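Local coordinates for iron-regulated outer membrane protein (Neisseria meningitidis, PDB 4B7O) that probably takes up iron across the outer membrane as a TonB-dependent transporter, a beta-barrel whose pore is filled by a plug domain, at residues N190-S204 and F216-A228. Sequence-based numbering, arbitrary orientation.
Sequences NSGFASNEGVSYGAS and FSYNRNDEKEYEA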
ATOM      1  N   ASN A 190       2.551  25.454   3.650  1.00 38.77           N
ATOM      2  CA  ASN A 190       1.311  24.959   4.280  1.00 39.95           C
ATOM      3  C   ASN A 190       1.391  24.776   5.813  1.00 36.90           C
ATOM      4  O   ASN A 190       2.444  24.672   6.363  1.00 38.98           O
ATOM      5  CB  ASN A 190       0.881  23.668   3.589  1.00 38.35           C
ATOM      6  CG  ASN A 190       1.672  22.490   4.069  1.00 37.65           C
ATOM      7  OD1 ASN A 190       2.827  22.324   3.703  1.00 40.87           O
ATOM      8  ND2 ASN A 190       1.082  21.716   4.948  1.00 35.76           N
ATOM      9  N   SER A 191       0.265  24.704   6.495  1.00 41.22           N
ATOM     10  CA  SER A 191       0.239  24.477   7.946  1.00 39.74           C
ATOM     11  C   SER A 191      -0.992  23.727   8.294  1.00 35.96           C
ATOM     12  O   SER A 191      -2.002  23.854   7.603  1.00 40.48           O
ATOM     13  CB  SER A 191       0.107  25.821   8.656  1.00 45.89           C
ATOM     14  OG  SER A 191       1.383  26.320   8.969  1.00 49.69           O
ATOM     15  N   GLY A 192      -0.945  22.964   9.369  1.00 32.91           N
ATOM     16  CA  GLY A 192      -2.116  22.184   9.788  1.00 33.91           C
ATOM     17  C   GLY A 192      -2.085  22.074  11.313  1.00 35.03           C
ATOM     18  O   GLY A 192      -1.019  22.095  11.918  1.00 31.01           O
ATOM     19  N   PHE A 193      -3.242  21.929  11.932  1.00 32.89           N
ATOM     20  CA  PHE A 193      -3.294  21.831  13.375  1.00 38.43           C
ATOM     21  C   PHE A 193      -4.332  20.806  13.700  1.00 37.09           C
ATOM     22  O   PHE A 193      -5.433  20.832  13.177  1.00 45.08           O
ATOM     23  CB  PHE A 193      -3.622  23.238  14.008  1.00 41.06           C
ATOM     24  CG  PHE A 193      -2.623  24.282  13.599  1.00 42.31           C
ATOM     25  CD1 PHE A 193      -1.390  24.360  14.227  1.00 41.96           C
ATOM     26  CD2 PHE A 193      -2.827  25.055  12.470  1.00 44.73           C
ATOM     27  CE1 PHE A 193      -0.431  25.251  13.794  1.00 39.19           C
ATOM     28  CE2 PHE A 193      -1.857  25.952  12.033  1.00 44.37           C
ATOM     29  CZ  PHE A 193      -0.661  26.046  12.698  1.00 42.77           C
ATOM     30  N   ALA A 194      -4.007  19.884  14.554  1.00 35.38           N
ATOM     31  CA  ALA A 194      -4.979  18.849  14.808  1.00 38.10           C
ATOM     32  C   ALA A 194      -5.196  18.836  16.313  1.00 37.71           C
ATOM     33  O   ALA A 194      -4.251  18.967  17.089  1.00 39.78           O
ATOM     34  CB  ALA A 194      -4.491  17.498  14.267  1.00 30.95           C
ATOM     35  N   SER A 195      -6.458  18.721  16.706  1.00 41.76           N
ATOM     36  CA  SER A 195      -6.842  18.856  18.103  1.00 45.06           C
ATOM     37  C   SER A 195      -6.437  17.591  18.811  1.00 44.75           C
ATOM     38  O   SER A 195      -6.100  17.626  19.970  1.00 44.18           O
ATOM     39  CB  SER A 195      -8.350  19.084  18.232  1.00 42.35           C
ATOM     40  OG  SER A 195      -9.079  17.863  18.259  1.00 48.96           O
ATOM     41  N   ASN A 196      -6.434  16.492  18.067  1.00 38.73           N
ATOM     42  CA  ASN A 196      -6.214  15.179  18.597  1.00 41.62           C
ATOM     43  C   ASN A 196      -5.248  14.418  17.703  1.00 42.50           C
ATOM     44  O   ASN A 196      -5.683  13.560  16.943  1.00 42.54           O
ATOM     45  CB  ASN A 196      -7.578  14.428  18.621  1.00 43.61           C
ATOM     46  CG  ASN A 196      -7.487  13.078  19.291  1.00 44.56           C
ATOM     47  OD1 ASN A 196      -6.547  12.826  20.064  1.00 48.29           O
ATOM     48  ND2 ASN A 196      -8.463  12.196  19.012  1.00 42.02           N
ATOM     49  N   GLU A 197      -3.965  14.748  17.690  1.00 40.54           N
ATOM     50  CA  GLU A 197      -3.388  15.925  18.252  1.00 45.89           C
ATOM     51  C   GLU A 197      -2.104  16.073  17.457  1.00 40.95           C
ATOM     52  O   GLU A 197      -1.288  15.155  17.398  1.00 47.62           O
ATOM     53  CB  GLU A 197      -3.066  15.764  19.769  1.00 50.44           C
ATOM     54  CG  GLU A 197      -2.525  17.079  20.402  1.00 56.98           C
ATOM     55  CD  GLU A 197      -2.033  16.950  21.852  1.00 63.33           C
ATOM     56  OE1 GLU A 197      -2.677  16.242  22.659  1.00 60.51           O
ATOM     57  OE2 GLU A 197      -0.999  17.568  22.208  1.00 65.63           O
ATOM     58  N   GLY A 198      -1.897  17.214  16.839  1.00 40.34           N
ATOM     59  CA  GLY A 198      -0.657  17.390  16.083  1.00 36.94           C
ATOM     60  C   GLY A 198      -0.564  18.744  15.438  1.00 36.93           C
ATOM     61  O   GLY A 198      -1.541  19.482  15.413  1.00 40.68           O
ATOM     62  N   VAL A 199       0.609  19.066  14.903  1.00 36.81           N
ATOM     63  CA  VAL A 199       0.760  20.243  14.088  1.00 37.59           C
ATOM     64  C   VAL A 199       1.628  19.887  12.903  1.00 39.42           C
ATOM     65  O   VAL A 199       2.583  19.135  13.031  1.00 39.60           O
ATOM     66  CB  VAL A 199       1.411  21.410  14.867  1.00 38.94           C
ATOM     67  CG1 VAL A 199       0.942  21.423  16.329  1.00 34.83           C
ATOM     68  CG2 VAL A 199       2.914  21.316  14.805  1.00 36.63           C
ATOM     69  N   SER A 200       1.312  20.415  11.733  1.00 42.80           N
ATOM     70  CA  SER A 200       2.143  20.063  10.579  1.00 49.63           C
ATOM     71  C   SER A 200       2.447  21.293   9.773  1.00 46.17           C
ATOM     72  O   SER A 200       1.775  22.306   9.918  1.00 47.92           O
ATOM     73  CB  SER A 200       1.477  18.987   9.720  1.00 44.27           C
ATOM     74  OG  SER A 200       0.274  19.488   9.175  1.00 46.16           O
ATOM     75  N   TYR A 201       3.468  21.213   8.937  1.00 42.69           N
ATOM     76  CA  TYR A 201       3.818  22.340   8.089  1.00 37.40           C
ATOM     77  C   TYR A 201       4.704  21.847   7.016  1.00 36.06           C
ATOM     78  O   TYR A 201       5.281  20.764   7.145  1.00 32.00           O
ATOM     79  CB  TYR A 201       4.505  23.460   8.868  1.00 36.76           C
ATOM     80  CG  TYR A 201       5.752  23.054   9.588  1.00 33.80           C
ATOM     81  CD1 TYR A 201       5.667  22.468  10.854  1.00 37.80           C
ATOM     82  CD2 TYR A 201       7.028  23.291   9.036  1.00 34.28           C
ATOM     83  CE1 TYR A 201       6.809  22.070  11.550  1.00 43.48           C
ATOM     84  CE2 TYR A 201       8.189  22.914   9.729  1.00 41.18           C
ATOM     85  CZ  TYR A 201       8.054  22.286  10.978  1.00 43.46           C
ATOM     86  OH  TYR A 201       9.133  21.909  11.704  1.00 46.08           O
ATOM     87  N   GLY A 202       4.838  22.659   5.970  1.00 35.11           N
ATOM     88  CA  GLY A 202       5.617  22.258   4.847  1.00 34.83           C
ATOM     89  C   GLY A 202       5.881  23.410   3.935  1.00 34.47           C
ATOM     90  O   GLY A 202       5.203  24.406   3.986  1.00 37.04           O
ATOM     91  N   ALA A 203       6.897  23.260   3.103  1.00 34.29           N
ATOM     92  CA  ALA A 203       7.202  24.275   2.145  1.00 36.47           C
ATOM     93  C   ALA A 203       7.704  23.628   0.855  1.00 38.17           C
ATOM     94  O   ALA A 203       8.404  22.590   0.838  1.00 37.23           O
ATOM     95  CB  ALA A 203       8.250  25.196   2.694  1.00 36.05           C
ATOM     96  N   SER A 204       7.351  24.246  -0.246  1.00 37.14           N
ATOM     97  CA  SER A 204       7.856  23.775  -1.495  1.00 40.38           C
ATOM     98  C   SER A 204       8.340  24.924  -2.385  1.00 37.91           C
ATOM     99  O   SER A 204       7.755  26.021  -2.343  1.00 38.16           O
ATOM    100  CB  SER A 204       6.784  22.925  -2.182  1.00 43.02           C
ATOM    101  OG  SER A 204       7.408  22.227  -3.240  1.00 53.74           O
ATOM    102  N   PHE A 216      11.714  21.312  -5.220  1.00 30.64           N
ATOM    103  CA  PHE A 216      12.128  20.778  -3.927  1.00 35.39           C
ATOM    104  C   PHE A 216      11.041  20.945  -2.873  1.00 34.89           C
ATOM    105  O   PHE A 216      10.495  22.041  -2.691  1.00 40.98           O
ATOM    106  CB  PHE A 216      13.487  21.324  -3.466  1.00 35.41           C
ATOM    107  CG  PHE A 216      13.865  20.873  -2.100  1.00 41.79           C
ATOM    108  CD1 PHE A 216      14.426  19.610  -1.907  1.00 44.92           C
ATOM    109  CD2 PHE A 216      13.600  21.679  -0.980  1.00 41.93           C
ATOM    110  CE1 PHE A 216      14.752  19.157  -0.613  1.00 53.15           C
ATOM    111  CE2 PHE A 216      13.913  21.236   0.311  1.00 44.11           C
ATOM    112  CZ  PHE A 216      14.495  19.979   0.498  1.00 50.24           C
ATOM    113  N   SER A 217      10.743  19.869  -2.170  1.00 35.63           N
ATOM    114  CA  SER A 217       9.662  19.905  -1.197  1.00 35.89           C
ATOM    115  C   SER A 217       9.957  19.266   0.154  1.00 38.92           C
ATOM    116  O   SER A 217      10.463  18.148   0.229  1.00 41.18           O
ATOM    117  CB  SER A 217       8.442  19.235  -1.761  1.00 34.00           C
ATOM    118  OG  SER A 217       7.390  20.075  -1.491  1.00 41.33           O
ATOM    119  N   TYR A 218       9.564  19.966   1.216  1.00 36.99           N
ATOM    120  CA  TYR A 218       9.789  19.526   2.558  1.00 38.26           C
ATOM    121  C   TYR A 218       8.466  19.521   3.337  1.00 37.56           C
ATOM    122  O   TYR A 218       7.683  20.468   3.230  1.00 38.15           O
ATOM    123  CB  TYR A 218      10.770  20.495   3.239  1.00 42.61           C
ATOM    124  CG  TYR A 218      10.968  20.136   4.687  1.00 52.10           C
ATOM    125  CD1 TYR A 218      11.709  18.990   5.052  1.00 53.64           C
ATOM    126  CD2 TYR A 218      10.391  20.897   5.696  1.00 57.16           C
ATOM    127  CE1 TYR A 218      11.874  18.631   6.381  1.00 55.61           C
ATOM    128  CE2 TYR A 218      10.569  20.548   7.037  1.00 60.79           C
ATOM    129  CZ  TYR A 218      11.312  19.414   7.367  1.00 56.22           C
ATOM    130  OH  TYR A 218      11.471  19.074   8.688  1.00 61.44           O
ATOM    131  N   ASN A 219       8.246  18.521   4.172  1.00 34.07           N
ATOM    132  CA  ASN A 219       7.017  18.473   4.947  1.00 35.79           C
ATOM    133  C   ASN A 219       7.231  17.819   6.295  1.00 36.75           C
ATOM    134  O   ASN A 219       7.880  16.770   6.421  1.00 34.41           O
ATOM    135  CB  ASN A 219       5.903  17.735   4.187  1.00 42.30           C
ATOM    136  CG  ASN A 219       4.520  18.292   4.506  1.00 58.20           C
ATOM    137  OD1 ASN A 219       3.803  17.817   5.438  1.00 63.08           O
ATOM    138  ND2 ASN A 219       4.132  19.336   3.749  1.00 51.05           N
ATOM    139  N   ARG A 220       6.683  18.415   7.331  1.00 33.43           N
ATOM    140  CA  ARG A 220       6.802  17.757   8.584  1.00 36.20           C
ATOM    141  C   ARG A 220       5.478  17.676   9.265  1.00 36.62           C
ATOM    142  O   ARG A 220       4.674  18.559   9.154  1.00 40.43           O
ATOM    143  CB  ARG A 220       7.852  18.404   9.448  1.00 37.63           C
ATOM    144  CG  ARG A 220       7.614  18.186  10.925  1.00 45.65           C
ATOM    145  CD  ARG A 220       8.736  18.797  11.719  1.00 44.24           C
ATOM    146  NE  ARG A 220       8.928  18.185  13.034  1.00 48.55           N
ATOM    147  CZ  ARG A 220       8.987  18.891  14.172  1.00 50.79           C
ATOM    148  NH1 ARG A 220       8.835  20.219  14.134  1.00 43.34           N
ATOM    149  NH2 ARG A 220       9.186  18.283  15.345  1.00 42.38           N
ATOM    150  N   ASN A 221       5.219  16.562   9.921  1.00 36.93           N
ATOM    151  CA  ASN A 221       3.996  16.427  10.651  1.00 39.90           C
ATOM    152  C   ASN A 221       4.279  15.835  12.017  1.00 39.79           C
ATOM    153  O   ASN A 221       4.689  14.673  12.136  1.00 37.81           O
ATOM    154  CB  ASN A 221       2.972  15.595   9.892  1.00 41.96           C
ATOM    155  CG  ASN A 221       1.716  15.319  10.720  1.00 47.20           C
ATOM    156  OD1 ASN A 221       1.328  16.089  11.632  1.00 46.99           O
ATOM    157  ND2 ASN A 221       1.072  14.206  10.419  1.00 48.74           N
ATOM    158  N   ASP A 222       4.101  16.648  13.049  1.00 37.44           N
ATOM    159  CA  ASP A 222       4.506  16.192  14.353  1.00 43.06           C
ATOM    160  C   ASP A 222       3.323  15.755  15.178  1.00 39.68           C
ATOM    161  O   ASP A 222       2.516  16.560  15.598  1.00 41.61           O
ATOM    162  CB  ASP A 222       5.283  17.286  15.063  1.00 49.60           C
ATOM    163  CG  ASP A 222       5.847  16.812  16.382  1.00 59.95           C
ATOM    164  OD1 ASP A 222       5.859  15.577  16.609  1.00 61.88           O
ATOM    165  OD2 ASP A 222       6.258  17.680  17.193  1.00 65.21           O
ATOM    166  N   GLU A 223       3.136  14.475  15.390  1.00 38.17           N
ATOM    167  CA  GLU A 223       1.867  14.157  16.058  1.00 41.65           C
ATOM    168  C   GLU A 223       2.064  13.592  17.444  1.00 40.28           C
ATOM    169  O   GLU A 223       2.865  12.709  17.623  1.00 43.33           O
ATOM    170  CB  GLU A 223       1.023  13.195  15.225  1.00 43.11           C
ATOM    171  CG  GLU A 223       0.575  13.705  13.858  1.00 41.95           C
ATOM    172  CD  GLU A 223      -0.051  12.594  13.023  1.00 50.86           C
ATOM    173  OE1 GLU A 223       0.561  11.486  12.985  1.00 54.05           O
ATOM    174  OE2 GLU A 223      -1.150  12.809  12.429  1.00 50.82           O
ATOM    175  N   LYS A 224       1.316  14.104  18.408  1.00 42.52           N
ATOM    176  CA  LYS A 224       1.259  13.533  19.748  1.00 41.22           C
ATOM    177  C   LYS A 224       0.372  12.301  19.791  1.00 38.63           C
ATOM    178  O   LYS A 224      -0.240  11.937  18.809  1.00 41.06           O
ATOM    179  CB  LYS A 224       0.676  14.541  20.759  1.00 42.79           C
ATOM    180  CG  LYS A 224       1.541  15.760  21.066  1.00 46.07           C
ATOM    181  CD  LYS A 224       2.957  15.601  20.549  1.00 48.99           C
ATOM    182  CE  LYS A 224       3.568  16.993  20.360  1.00 56.70           C
ATOM    183  NZ  LYS A 224       4.917  16.924  19.713  1.00 54.46           N
ATOM    184  N   GLU A 225       0.246  11.717  20.981  1.00 37.70           N
ATOM    185  CA  GLU A 225      -0.475  10.496  21.157  1.00 37.97           C
ATOM    186  C   GLU A 225      -1.924  10.860  21.059  1.00 37.20           C
ATOM    187  O   GLU A 225      -2.343  11.896  21.565  1.00 40.81           O
ATOM    188  CB  GLU A 225      -0.143   9.875  22.486  1.00 40.05           C
ATOM    189  CG  GLU A 225       1.209   9.184  22.576  1.00 45.62           C
ATOM    190  CD  GLU A 225       1.422   8.595  23.979  1.00 54.76           C
ATOM    191  OE1 GLU A 225       0.721   9.064  24.927  1.00 52.27           O
ATOM    192  OE2 GLU A 225       2.252   7.651  24.147  1.00 55.37           O
ATOM    193  N   TYR A 226      -2.679  10.067  20.320  1.00 35.90           N
ATOM    194  CA  TYR A 226      -4.019  10.488  19.971  1.00 35.14           C
ATOM    195  C   TYR A 226      -4.942   9.867  20.990  1.00 35.51           C
ATOM    196  O   TYR A 226      -4.644   8.830  21.599  1.00 36.19           O
ATOM    197  CB  TYR A 226      -4.357  10.070  18.501  1.00 36.42           C
ATOM    198  CG  TYR A 226      -4.462   8.543  18.290  1.00 35.15           C
ATOM    199  CD1 TYR A 226      -5.644   7.875  18.603  1.00 32.49           C
ATOM    200  CD2 TYR A 226      -3.382   7.784  17.813  1.00 34.31           C
ATOM    201  CE1 TYR A 226      -5.787   6.510  18.430  1.00 32.81           C
ATOM    202  CE2 TYR A 226      -3.498   6.388  17.655  1.00 34.42           C
ATOM    203  CZ  TYR A 226      -4.719   5.760  17.977  1.00 36.01           C
ATOM    204  OH  TYR A 226      -4.917   4.400  17.887  1.00 30.37           O
ATOM    205  N   GLU A 227      -6.080  10.471  21.196  1.00 37.19           N
ATOM    206  CA  GLU A 227      -7.028   9.756  22.015  1.00 44.26           C
ATOM    207  C   GLU A 227      -8.228   9.217  21.254  1.00 40.05           C
ATOM    208  O   GLU A 227      -8.754   9.850  20.349  1.00 37.98           O
ATOM    209  CB  GLU A 227      -7.441  10.547  23.247  1.00 47.14           C
ATOM    210  CG  GLU A 227      -7.709  12.007  23.033  1.00 49.86           C
ATOM    211  CD  GLU A 227      -8.263  12.630  24.307  1.00 60.84           C
ATOM    212  OE1 GLU A 227      -9.475  12.452  24.598  1.00 60.43           O
ATOM    213  OE2 GLU A 227      -7.483  13.275  25.035  1.00 58.97           O
ATOM    214  N   ALA A 228      -8.629   8.033  21.683  1.00 38.69           N
ATOM    215  CA  ALA A 228      -9.666   7.248  21.103  1.00 39.12           C
ATOM    216  C   ALA A 228     -11.002   7.752  21.561  1.00 38.36           C
ATOM    217  O   ALA A 228     -11.074   8.736  22.288  1.00 41.12           O
ATOM    218  CB  ALA A 228      -9.442   5.796  21.484  1.00 37.26           C
TER
HETATM  219  O   HOH W   1      12.024  20.976  10.710  1.00 58.82           O
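The side-chain amide of Asn196 grips the backbone of Glu227 at both ends: OD1 accepts from Glu227 N at 2.7 Å, nearly straight at 175° and on a lone pair, while ND2 gives a hydrogen to Glu227 O, also 2.7 Å away. Asn196 lies in the turn leading into strand 198-209, which pairs with strand 212-223 as an antiparallel hairpin of the TonB-dependent transporter barrel. An asparagine suits this turn because its amide offers donor and acceptor side by side, as a strand neighbour would; with CG anti to the backbone N (chi1 -174°), it reaches the chain beyond the paired strands. The same ND2 also serves Arg735 O. Val199–Asp222, Tyr201–Arg220 and Ala203–Tyr218 are hydrogen-bonded pairs; Gly198 faces Glu223 in a non-hydrogen-bonded one, as does Gly202 Asn219, whose ND2 lies 3.5 Å from Gly202 CA, where the glycine has no side chain. Polar Asn221 and Glu223 suit a face that probably looks into the lumen: Asn221 touches Thr83, and Glu223 OE1 hydrogen-bonds Asn101 and salt-bridges Lys248. The opposite face bears Tyr201, whose OH accepts from Arg220 NH1 at 3.0 Å. The extended arginine passes obliquely across the ring, CB over one face near the rim and NH1 at the edge, its guanidinium almost perpendicular to the ring (85°). Asp222 meets Arg220 by charge alone but takes a hydrogen bond from Lys224 NZ; with Asp247, which pairs with Arg220 NE, it probably offsets both positive charges. One water joins Tyr201 OH (3.2 Å) and Tyr218 OH (2.8 Å).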